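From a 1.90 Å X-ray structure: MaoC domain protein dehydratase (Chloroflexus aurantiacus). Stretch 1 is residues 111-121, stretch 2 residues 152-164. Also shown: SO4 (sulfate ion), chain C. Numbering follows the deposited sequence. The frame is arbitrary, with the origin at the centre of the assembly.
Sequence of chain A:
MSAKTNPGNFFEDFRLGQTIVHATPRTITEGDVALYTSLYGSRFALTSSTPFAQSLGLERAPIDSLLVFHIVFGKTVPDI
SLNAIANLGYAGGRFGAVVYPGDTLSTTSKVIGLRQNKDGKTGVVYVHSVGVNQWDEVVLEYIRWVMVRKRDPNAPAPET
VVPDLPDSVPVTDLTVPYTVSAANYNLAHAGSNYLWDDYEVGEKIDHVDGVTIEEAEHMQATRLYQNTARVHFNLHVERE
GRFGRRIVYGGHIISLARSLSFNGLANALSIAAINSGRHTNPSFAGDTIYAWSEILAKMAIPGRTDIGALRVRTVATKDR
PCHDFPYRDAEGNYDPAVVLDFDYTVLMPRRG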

# COMPACT_ATOMS: atom_id res chain seq x y z
N VAL A 111 -17.89 28.02 -9.02
CA VAL A 111 -17.05 28.96 -9.74
C VAL A 111 -17.30 30.37 -9.20
O VAL A 111 -18.43 30.88 -9.25
N ILE A 112 -16.24 30.99 -8.68
CA ILE A 112 -16.34 32.32 -8.07
C ILE A 112 -15.47 33.33 -8.79
O ILE A 112 -15.40 34.49 -8.40
N GLY A 113 -14.79 32.89 -9.85
CA GLY A 113 -13.94 33.78 -10.62
C GLY A 113 -13.52 33.21 -11.95
O GLY A 113 -13.31 32.00 -12.07
N LEU A 114 -13.40 34.09 -12.95
CA LEU A 114 -12.90 33.74 -14.27
C LEU A 114 -12.07 34.89 -14.83
O LEU A 114 -12.46 36.06 -14.70
N ARG A 115 -10.94 34.57 -15.46
CA ARG A 115 -10.16 35.55 -16.21
C ARG A 115 -9.38 34.89 -17.33
O ARG A 115 -8.41 34.16 -17.09
N GLN A 116 -9.80 35.15 -18.57
CA GLN A 116 -9.08 34.66 -19.73
C GLN A 116 -7.70 35.28 -19.74
O GLN A 116 -7.55 36.46 -19.47
N ASN A 117 -6.68 34.47 -20.03
CA ASN A 117 -5.32 34.98 -20.13
C ASN A 117 -5.11 35.85 -21.36
O ASN A 117 -5.87 35.77 -22.33
N LYS A 118 -4.09 36.71 -21.29
CA LYS A 118 -3.83 37.69 -22.35
C LYS A 118 -3.53 37.07 -23.71
O LYS A 118 -3.92 37.63 -24.74
N ASP A 119 -2.86 35.92 -23.74
CA ASP A 119 -2.58 35.23 -25.01
C ASP A 119 -3.83 34.55 -25.61
O ASP A 119 -3.78 34.04 -26.74
N GLY A 120 -4.93 34.55 -24.86
CA GLY A 120 -6.21 33.98 -25.31
C GLY A 120 -6.25 32.47 -25.48
O GLY A 120 -7.24 31.93 -25.98
N LYS A 121 -5.18 31.78 -25.07
CA LYS A 121 -5.08 30.31 -25.21
C LYS A 121 -5.50 29.57 -23.95
O LYS A 121 -5.86 28.39 -24.00
N ASP A 152 -11.22 25.76 -27.69
CA ASP A 152 -11.21 26.58 -28.90
C ASP A 152 -10.61 27.96 -28.60
O ASP A 152 -11.27 28.78 -27.96
N PRO A 153 -9.38 28.23 -29.10
CA PRO A 153 -8.76 29.54 -28.89
C PRO A 153 -9.68 30.72 -29.25
O PRO A 153 -9.57 31.78 -28.63
N ASN A 154 -10.57 30.52 -30.22
CA ASN A 154 -11.47 31.59 -30.69
C ASN A 154 -12.73 31.84 -29.86
O ASN A 154 -13.38 32.86 -30.04
N ALA A 155 -13.06 30.92 -28.95
CA ALA A 155 -14.25 31.09 -28.11
C ALA A 155 -14.21 32.44 -27.40
O ALA A 155 -13.13 32.87 -26.96
N PRO A 156 -15.36 33.13 -27.29
CA PRO A 156 -15.38 34.44 -26.62
C PRO A 156 -14.93 34.35 -25.15
O PRO A 156 -15.20 33.36 -24.47
N ALA A 157 -14.22 35.38 -24.70
CA ALA A 157 -13.79 35.49 -23.31
C ALA A 157 -15.00 35.74 -22.42
O ALA A 157 -15.92 36.45 -22.82
N PRO A 158 -15.02 35.15 -21.20
CA PRO A 158 -16.04 35.55 -20.24
C PRO A 158 -15.68 36.92 -19.68
O PRO A 158 -14.54 37.37 -19.82
N GLU A 159 -16.65 37.59 -19.07
CA GLU A 159 -16.35 38.82 -18.35
C GLU A 159 -15.41 38.46 -17.20
O GLU A 159 -15.62 37.46 -16.51
N THR A 160 -14.36 39.25 -17.02
CA THR A 160 -13.41 39.01 -15.94
C THR A 160 -14.05 39.28 -14.58
O THR A 160 -14.55 40.38 -14.34
N VAL A 161 -14.06 38.27 -13.72
CA VAL A 161 -14.44 38.43 -12.32
C VAL A 161 -13.40 37.73 -11.47
O VAL A 161 -13.23 36.51 -11.56
N VAL A 162 -12.69 38.50 -10.65
CA VAL A 162 -11.65 37.97 -9.78
C VAL A 162 -12.07 38.22 -8.33
O VAL A 162 -12.28 39.37 -7.95
N PRO A 163 -12.21 37.15 -7.52
CA PRO A 163 -12.69 37.37 -6.17
C PRO A 163 -11.60 37.96 -5.27
O PRO A 163 -10.41 37.83 -5.58
N ASP A 164 -12.01 38.62 -4.19
CA ASP A 164 -11.06 39.01 -3.14
C ASP A 164 -10.66 37.73 -2.43
O ASP A 164 -11.52 36.89 -2.14

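A loop can be held against the edge of a strand by very few backbone hydrogen bonds, provided that side chains fill the space around them, and this pair of stretches is a compact example. The backbone link is a single antiparallel bridge: Leu114 N donates to Val161 O (2.8 Å) and Val161 N to Leu114 O (2.9 Å). Leu114 O also receives a CA-H...O contact from Thr160 CA at 3.3 Å.

Apolar packing flanks this bridge, and prolines supply much of it. Leu114, in the m,t rotamer, points sideways, yet its CD1 lies 3.8 Å from CB of Pro158, whose CA-to-CB bond points toward the strand. Ile112 behaves similarly: its CA-to-CB bond is sideways, but the p,t rotamer brings CD1 to 3.8 Å from CG of Pro163, whose CA-to-CB bond likewise points toward the strand. Between them Gly113 lets the chains come close, its CA 3.0 Å from Val161 O; a CB here would clash with that oxygen and with Pro163 CD. Thr160, chi1 m, sets its CG2 3.8 Å from the aliphatic CG of Arg115.

Gln116 points toward the loop with chi1 and chi2 both t. Its OE1 reaches 3.5 Å from Ala157 CB, a van der Waals contact, while its hydrogen bond is made elsewhere in the structure.

Charge is handled outside the interface. The end of Arg115 leads away from the loop to a sulfate ion, probably from the crystallisation liquor. The anion lies at the guanidinium edge, where Arg115 NH1 donates to SO4 O3 at 2.8 Å and NH2 adds weak bonds. Lys118 NZ reaches SO4 O2, also at 2.8 Å, so two cationic side chains share one anion. Within the turn from Asn117 to Gly120, Asp119 OD1, with chi1 p, accepts from Lys121 N at 3.0 Å within its own stretch.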

# COMPACT_ATOMS: atom_id res chain seq x y z
CB VAL A 111 -17.29 28.90 -11.26
CG1 VAL A 111 -16.39 29.90 -11.98
CG2 VAL A 111 -17.05 27.49 -11.78
CB ILE A 112 -15.96 32.30 -6.56
CG1 ILE A 112 -14.49 31.86 -6.36
CG2 ILE A 112 -16.95 31.44 -5.78
CD1 ILE A 112 -13.94 32.13 -4.97
CB LEU A 114 -14.05 33.45 -15.24
CG LEU A 114 -14.95 32.22 -15.06
CD1 LEU A 114 -16.12 32.25 -16.03
CD2 LEU A 114 -14.13 30.94 -15.21
CB ARG A 115 -9.20 36.36 -15.31
CG ARG A 115 -8.45 37.45 -16.09
CD ARG A 115 -7.38 38.16 -15.27
NE ARG A 115 -6.23 37.31 -14.96
CZ ARG A 115 -5.11 37.24 -15.68
NH1 ARG A 115 -4.96 37.98 -16.78
NH2 ARG A 115 -4.12 36.43 -15.30
CB GLN A 116 -9.82 35.00 -21.03
CG GLN A 116 -9.06 34.58 -22.27
CD GLN A 116 -9.92 34.58 -23.52
OE1 GLN A 116 -10.84 33.77 -23.65
NE2 GLN A 116 -9.61 35.48 -24.44
CB ASN A 117 -4.29 33.84 -20.04
CG ASN A 117 -4.08 33.37 -18.62
OD1 ASN A 117 -3.73 34.17 -17.73
ND2 ASN A 117 -4.30 32.07 -18.38
CB LYS A 118 -2.74 38.67 -21.92
CG LYS A 118 -3.29 39.81 -21.09
CD LYS A 118 -2.27 40.33 -20.10
CE LYS A 118 -2.96 41.02 -18.94
NZ LYS A 118 -1.96 41.29 -17.88
CB ASP A 119 -1.41 34.24 -24.88
CG ASP A 119 -1.72 33.05 -23.98
OD1 ASP A 119 -2.86 32.90 -23.49
OD2 ASP A 119 -0.79 32.24 -23.76
CB LYS A 121 -3.66 29.90 -25.61
CG LYS A 121 -3.22 30.48 -26.95
CD LYS A 121 -2.17 29.61 -27.61
CE LYS A 121 -1.97 30.04 -29.06
NZ LYS A 121 -0.99 29.15 -29.74
CB ASP A 152 -12.64 26.71 -29.44
CG ASP A 152 -12.75 27.68 -30.62
OD1 ASP A 152 -11.76 27.85 -31.38
OD2 ASP A 152 -13.84 28.28 -30.78
CB PRO A 153 -7.55 29.50 -29.83
CG PRO A 153 -7.20 28.06 -29.93
CD PRO A 153 -8.52 27.33 -29.88
CB ASN A 154 -11.86 31.37 -32.15
CG ASN A 154 -10.69 31.50 -33.10
OD1 ASN A 154 -10.36 30.55 -33.81
ND2 ASN A 154 -10.03 32.66 -33.08
CB ALA A 155 -14.36 29.95 -27.11
CB PRO A 156 -16.86 34.86 -26.70
CG PRO A 156 -17.62 33.60 -26.97
CD PRO A 156 -16.69 32.76 -27.81
CB ALA A 157 -12.78 36.62 -23.17
CB PRO A 158 -15.92 34.49 -19.14
CG PRO A 158 -14.49 34.07 -19.19
CD PRO A 158 -14.08 34.16 -20.64
CB GLU A 159 -17.62 39.44 -17.80
CG GLU A 159 -17.41 40.85 -17.28
CD GLU A 159 -18.61 41.39 -16.55
OE1 GLU A 159 -19.75 41.16 -17.02
OE2 GLU A 159 -18.42 42.05 -15.50
CB THR A 160 -12.15 39.88 -16.10
OG1 THR A 160 -11.46 39.49 -17.29
CG2 THR A 160 -11.22 39.73 -14.90
CB VAL A 161 -15.85 37.87 -12.01
CG1 VAL A 161 -16.14 37.93 -10.51
CG2 VAL A 161 -16.91 38.61 -12.80
CB VAL A 162 -10.28 38.61 -10.07
CG1 VAL A 162 -9.21 38.06 -9.13
CG2 VAL A 162 -9.89 38.41 -11.52
CB PRO A 163 -13.07 35.97 -5.70
CG PRO A 163 -12.13 35.07 -6.45
CD PRO A 163 -11.86 35.73 -7.77
CB ASP A 164 -11.69 39.99 -2.15
CG ASP A 164 -12.15 41.28 -2.81
OD1 ASP A 164 -11.47 41.77 -3.76
OD2 ASP A 164 -13.19 41.82 -2.38
S SO4 C . -1.34 37.30 -17.80
O1 SO4 C . -0.46 36.96 -18.94
O2 SO4 C . -1.15 38.70 -17.39
O3 SO4 C . -2.75 37.10 -18.23
O4 SO4 C . -1.01 36.42 -16.64